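Local coordinates for K Homology domain-containing protein (Pyrococcus horikoshii, PDB 2E3U), which probably binds RNA through its KH domains, as a Dim2p-type factor in the processing of pre-ribosomal RNA, at residues Q34-I45 and I69-S80. Numbering follows the deposited sequence.
Sequences QEEYVKIPKDRI and IDSETGEVWITS
Tyr-37 is engaged on one ring edge by two partners from the neighbouring strand, a carboxylate and an indole. Its OH donates to Glu-75 OE2 (2.7 Å), on the anti lone pair, with ring and carboxylate planes almost perpendicular. Farther back along that edge, Tyr-37 CD2 lies 3.5 Å from Trp-77 NE1, over the indole face, in an offset edge-to-face pair with planes 65° apart. The tyrosine CG stands anti to the backbone N (chi1 159°), which carries the ring alongside the tryptophan and its hydroxyl out to the glutamate. Glu-75 OE1 in turn accepts from Thr-73 OG1 (2.6 Å), so both carboxylate oxygens are held. Replacing Glu-75 by an alanine would probably leave the hydroxyls of Tyr-37 and Thr-73 without the carboxylate that accepts from both, and the tyrosine ring freer to swing. Lys-39 lays CD against Glu-75 CG, while Lys-39 NZ stays 4.9 Å from Glu-75 OE2, no more than a loose electrostatic neighbour.

Beneath these side chains the antiparallel strands are joined by nearly straight bonds, such as Val-76 N to Val-38 O (2.8 Å, 176°). On the opposite face Val-38 CG2 meets Val-76 CB and Ile-78 CD1, and helix 87-101 covers this apolar layer. Past the strands, Ile-45 CD1 presses tightly on Gly-74 CA (3.2 Å). Gly-74 has positive phi, and a CB there would collide with Ile-40 O. The pairing thus illustrates how strand 75-80, central between 35-39 and 65-69, ties together the three-stranded antiparallel sheet of a type I KH domain.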
loop_
_atom_site.group_PDB
_atom_site.type_symbol
_atom_site.label_atom_id
_atom_site.label_comp_id
_atom_site.label_asym_id
_atom_site.label_seq_id
_atom_site.Cartn_x
_atom_site.Cartn_y
_atom_site.Cartn_z
ATOM N N GLN A 34 17.127 -12.534 10.528
ATOM C CA GLN A 34 16.763 -11.584 9.467
ATOM C C GLN A 34 16.089 -10.361 10.059
ATOM O O GLN A 34 15.274 -10.478 10.967
ATOM C CB GLN A 34 15.811 -12.232 8.470
ATOM C CG GLN A 34 15.733 -11.554 7.143
ATOM C CD GLN A 34 14.757 -12.265 6.200
ATOM O OE1 GLN A 34 14.371 -13.413 6.439
ATOM N NE2 GLN A 34 14.341 -11.575 5.142
ATOM N N GLU A 35 16.446 -9.194 9.522
ATOM C CA GLU A 35 15.951 -7.914 9.971
ATOM C C GLU A 35 15.643 -7.005 8.790
ATOM O O GLU A 35 16.519 -6.732 7.965
ATOM C CB GLU A 35 17.014 -7.250 10.871
ATOM C CG GLU A 35 16.543 -6.034 11.661
ATOM C CD GLU A 35 17.712 -5.285 12.314
ATOM O OE1 GLU A 35 18.157 -4.264 11.732
ATOM O OE2 GLU A 35 18.205 -5.726 13.394
ATOM N N GLU A 36 14.408 -6.503 8.725
ATOM C CA GLU A 36 14.076 -5.423 7.782
ATOM C C GLU A 36 13.812 -4.139 8.546
ATOM O O GLU A 36 13.176 -4.129 9.605
ATOM C CB GLU A 36 12.864 -5.764 6.906
ATOM C CG GLU A 36 12.994 -7.050 6.112
ATOM C CD GLU A 36 14.099 -7.012 5.037
ATOM O OE1 GLU A 36 14.243 -5.948 4.364
ATOM O OE2 GLU A 36 14.802 -8.051 4.873
ATOM N N TYR A 37 14.310 -3.043 8.011
ATOM C CA TYR A 37 14.159 -1.766 8.701
ATOM C C TYR A 37 13.394 -0.825 7.801
ATOM O O TYR A 37 13.788 -0.631 6.658
ATOM C CB TYR A 37 15.533 -1.172 9.027
ATOM C CG TYR A 37 15.537 0.318 9.283
ATOM C CD1 TYR A 37 15.626 1.230 8.227
ATOM C CD2 TYR A 37 15.488 0.813 10.577
ATOM C CE1 TYR A 37 15.652 2.615 8.451
ATOM C CE2 TYR A 37 15.536 2.199 10.833
ATOM C CZ TYR A 37 15.614 3.091 9.764
ATOM O OH TYR A 37 15.634 4.445 10.001
ATOM N N VAL A 38 12.325 -0.223 8.309
ATOM C CA VAL A 38 11.642 0.836 7.526
ATOM C C VAL A 38 11.304 2.078 8.342
ATOM O O VAL A 38 11.559 2.136 9.529
ATOM C CB VAL A 38 10.354 0.315 6.765
ATOM C CG1 VAL A 38 10.708 -0.793 5.785
ATOM C CG2 VAL A 38 9.253 -0.117 7.720
ATOM N N LYS A 39 10.708 3.069 7.696
ATOM C CA LYS A 39 10.266 4.263 8.393
ATOM C C LYS A 39 8.924 4.636 7.810
ATOM O O LYS A 39 8.805 4.741 6.591
ATOM C CB LYS A 39 11.292 5.394 8.173
ATOM C CG LYS A 39 11.232 6.557 9.162
ATOM C CD LYS A 39 12.654 7.030 9.500
ATOM C CE LYS A 39 12.646 8.274 10.380
ATOM N NZ LYS A 39 13.974 9.007 10.441
ATOM N N ILE A 40 7.921 4.812 8.679
ATOM C CA ILE A 40 6.567 5.231 8.288
ATOM C C ILE A 40 6.296 6.614 8.907
ATOM O O ILE A 40 6.989 7.005 9.838
ATOM C CB ILE A 40 5.468 4.173 8.679
ATOM C CG1 ILE A 40 5.225 4.116 10.215
ATOM C CG2 ILE A 40 5.830 2.791 8.105
ATOM C CD1 ILE A 40 3.889 3.361 10.605
ATOM N N PRO A 41 5.318 7.374 8.367
ATOM C CA PRO A 41 5.022 8.701 8.938
ATOM C C PRO A 41 4.559 8.600 10.368
ATOM O O PRO A 41 3.868 7.643 10.711
ATOM C CB PRO A 41 3.849 9.232 8.074
ATOM C CG PRO A 41 3.773 8.359 6.885
ATOM C CD PRO A 41 4.458 7.054 7.206
ATOM N N LYS A 42 4.904 9.597 11.182
ATOM C CA LYS A 42 4.404 9.694 12.568
ATOM C C LYS A 42 2.866 9.650 12.624
ATOM O O LYS A 42 2.258 9.042 13.523
ATOM C CB LYS A 42 4.936 10.956 13.237
ATOM C CG LYS A 42 6.313 10.800 13.928
ATOM C CD LYS A 42 7.502 10.913 12.958
ATOM C CE LYS A 42 7.948 12.368 12.699
ATOM N NZ LYS A 42 8.519 13.084 13.895
ATOM N N ASP A 43 2.260 10.318 11.651
ATOM C CA ASP A 43 0.845 10.191 11.317
ATOM C C ASP A 43 0.272 8.743 11.395
ATOM O O ASP A 43 -0.879 8.516 11.811
ATOM C CB ASP A 43 0.649 10.769 9.896
ATOM C CG ASP A 43 -0.706 11.415 9.703
ATOM O OD1 ASP A 43 -1.559 10.797 9.014
ATOM O OD2 ASP A 43 -0.917 12.537 10.234
ATOM N N ARG A 44 1.073 7.764 11.010
ATOM C CA ARG A 44 0.540 6.404 10.839
ATOM C C ARG A 44 0.823 5.412 11.961
ATOM O O ARG A 44 0.236 4.314 11.998
ATOM C CB ARG A 44 0.950 5.836 9.475
ATOM C CG ARG A 44 0.421 6.671 8.323
ATOM C CD ARG A 44 -1.090 6.686 8.293
ATOM N NE ARG A 44 -1.613 5.365 7.921
ATOM C CZ ARG A 44 -2.908 5.068 7.840
ATOM N NH1 ARG A 44 -3.287 3.854 7.483
ATOM N NH2 ARG A 44 -3.832 6.003 8.077
ATOM N N ILE A 45 1.703 5.794 12.875
ATOM C CA ILE A 45 2.230 4.879 13.892
ATOM C C ILE A 45 1.091 4.324 14.751
ATOM O O ILE A 45 1.011 3.091 14.998
ATOM C CB ILE A 45 3.287 5.597 14.762
ATOM C CG1 ILE A 45 4.608 5.719 13.994
ATOM C CG2 ILE A 45 3.476 4.896 16.163
ATOM C CD1 ILE A 45 5.643 6.658 14.706
ATOM N N ILE A 69 8.609 -0.986 17.164
ATOM C CA ILE A 69 8.300 0.363 16.699
ATOM C C ILE A 69 8.954 1.444 17.569
ATOM O O ILE A 69 8.884 1.394 18.794
ATOM C CB ILE A 69 6.796 0.595 16.605
ATOM C CG1 ILE A 69 6.128 -0.527 15.791
ATOM C CG2 ILE A 69 6.502 2.002 15.976
ATOM C CD1 ILE A 69 4.636 -0.507 15.835
ATOM N N ASP A 70 9.611 2.411 16.935
ATOM C CA ASP A 70 9.980 3.643 17.640
ATOM C C ASP A 70 8.826 4.654 17.429
ATOM O O ASP A 70 8.589 5.103 16.310
ATOM C CB ASP A 70 11.280 4.163 17.049
ATOM C CG ASP A 70 11.981 5.159 17.925
ATOM O OD1 ASP A 70 13.239 5.109 17.921
ATOM O OD2 ASP A 70 11.320 6.004 18.584
ATOM N N SER A 71 8.118 4.998 18.497
ATOM C CA SER A 71 6.969 5.910 18.423
ATOM C C SER A 71 7.364 7.368 18.195
ATOM O O SER A 71 6.529 8.186 17.797
ATOM C CB SER A 71 6.110 5.800 19.692
ATOM O OG SER A 71 5.204 4.702 19.595
ATOM N N GLU A 72 8.628 7.700 18.450
ATOM C CA GLU A 72 9.102 9.061 18.258
ATOM C C GLU A 72 9.580 9.335 16.833
ATOM O O GLU A 72 9.517 10.476 16.361
ATOM C CB GLU A 72 10.208 9.396 19.259
ATOM C CG GLU A 72 9.704 9.838 20.647
ATOM C CD GLU A 72 10.761 10.583 21.449
ATOM O OE1 GLU A 72 11.688 11.171 20.833
ATOM O OE2 GLU A 72 10.659 10.603 22.702
ATOM N N THR A 73 10.065 8.302 16.152
ATOM C CA THR A 73 10.708 8.503 14.858
ATOM C C THR A 73 9.929 7.874 13.700
ATOM O O THR A 73 10.145 8.217 12.543
ATOM C CB THR A 73 12.189 8.015 14.857
ATOM O OG1 THR A 73 12.235 6.595 15.041
ATOM C CG2 THR A 73 13.052 8.734 15.974
ATOM N N GLY A 74 9.017 6.968 14.008
ATOM C CA GLY A 74 8.306 6.219 12.965
ATOM C C GLY A 74 9.162 5.099 12.418
ATOM O O GLY A 74 8.783 4.482 11.458
ATOM N N GLU A 75 10.318 4.830 13.053
ATOM C CA GLU A 75 11.182 3.759 12.619
ATOM C C GLU A 75 10.618 2.399 13.012
ATOM O O GLU A 75 10.208 2.218 14.155
ATOM C CB GLU A 75 12.583 3.940 13.217
ATOM C CG GLU A 75 13.418 4.980 12.471
ATOM C CD GLU A 75 14.707 5.300 13.182
ATOM O OE1 GLU A 75 14.641 5.860 14.291
ATOM O OE2 GLU A 75 15.789 4.998 12.638
ATOM N N VAL A 76 10.614 1.438 12.079
ATOM C CA VAL A 76 10.109 0.092 12.374
ATOM C C VAL A 76 11.079 -0.984 11.929
ATOM O O VAL A 76 11.587 -0.946 10.812
ATOM C CB VAL A 76 8.701 -0.190 11.749
ATOM C CG1 VAL A 76 8.087 -1.503 12.307
ATOM C CG2 VAL A 76 7.724 1.018 11.963
ATOM N N TRP A 77 11.324 -1.933 12.837
ATOM C CA TRP A 77 12.147 -3.109 12.601
ATOM C C TRP A 77 11.278 -4.376 12.528
ATOM O O TRP A 77 10.529 -4.675 13.446
ATOM C CB TRP A 77 13.207 -3.262 13.730
ATOM C CG TRP A 77 14.214 -2.171 13.765
ATOM C CD1 TRP A 77 15.456 -2.207 13.216
ATOM C CD2 TRP A 77 14.100 -0.870 14.413
ATOM N NE1 TRP A 77 16.102 -1.023 13.439
ATOM C CE2 TRP A 77 15.309 -0.190 14.181
ATOM C CE3 TRP A 77 13.093 -0.229 15.162
ATOM C CZ2 TRP A 77 15.554 1.126 14.654
ATOM C CZ3 TRP A 77 13.335 1.076 15.650
ATOM C CH2 TRP A 77 14.562 1.736 15.393
ATOM N N ILE A 78 11.406 -5.129 11.443
ATOM C CA ILE A 78 10.722 -6.381 11.292
ATOM C C ILE A 78 11.747 -7.489 11.388
ATOM O O ILE A 78 12.628 -7.604 10.543
ATOM C CB ILE A 78 9.899 -6.468 9.973
ATOM C CG1 ILE A 78 8.887 -5.317 9.866
ATOM C CG2 ILE A 78 9.178 -7.838 9.880
ATOM C CD1 ILE A 78 9.415 -4.001 9.171
ATOM N N THR A 79 11.640 -8.299 12.434
ATOM C CA THR A 79 12.644 -9.323 12.690
ATOM C C THR A 79 12.050 -10.733 12.709
ATOM O O THR A 79 10.905 -10.951 13.123
ATOM C CB THR A 79 13.488 -9.039 13.978
ATOM O OG1 THR A 79 12.613 -8.827 15.081
ATOM C CG2 THR A 79 14.310 -7.789 13.848
ATOM N N SER A 80 12.834 -11.703 12.245
ATOM C CA SER A 80 12.321 -13.055 12.212
ATOM C C SER A 80 12.467 -13.652 13.613
ATOM O O SER A 80 13.234 -13.147 14.409
ATOM C CB SER A 80 13.061 -13.878 11.156
ATOM O OG SER A 80 14.391 -14.068 11.547
#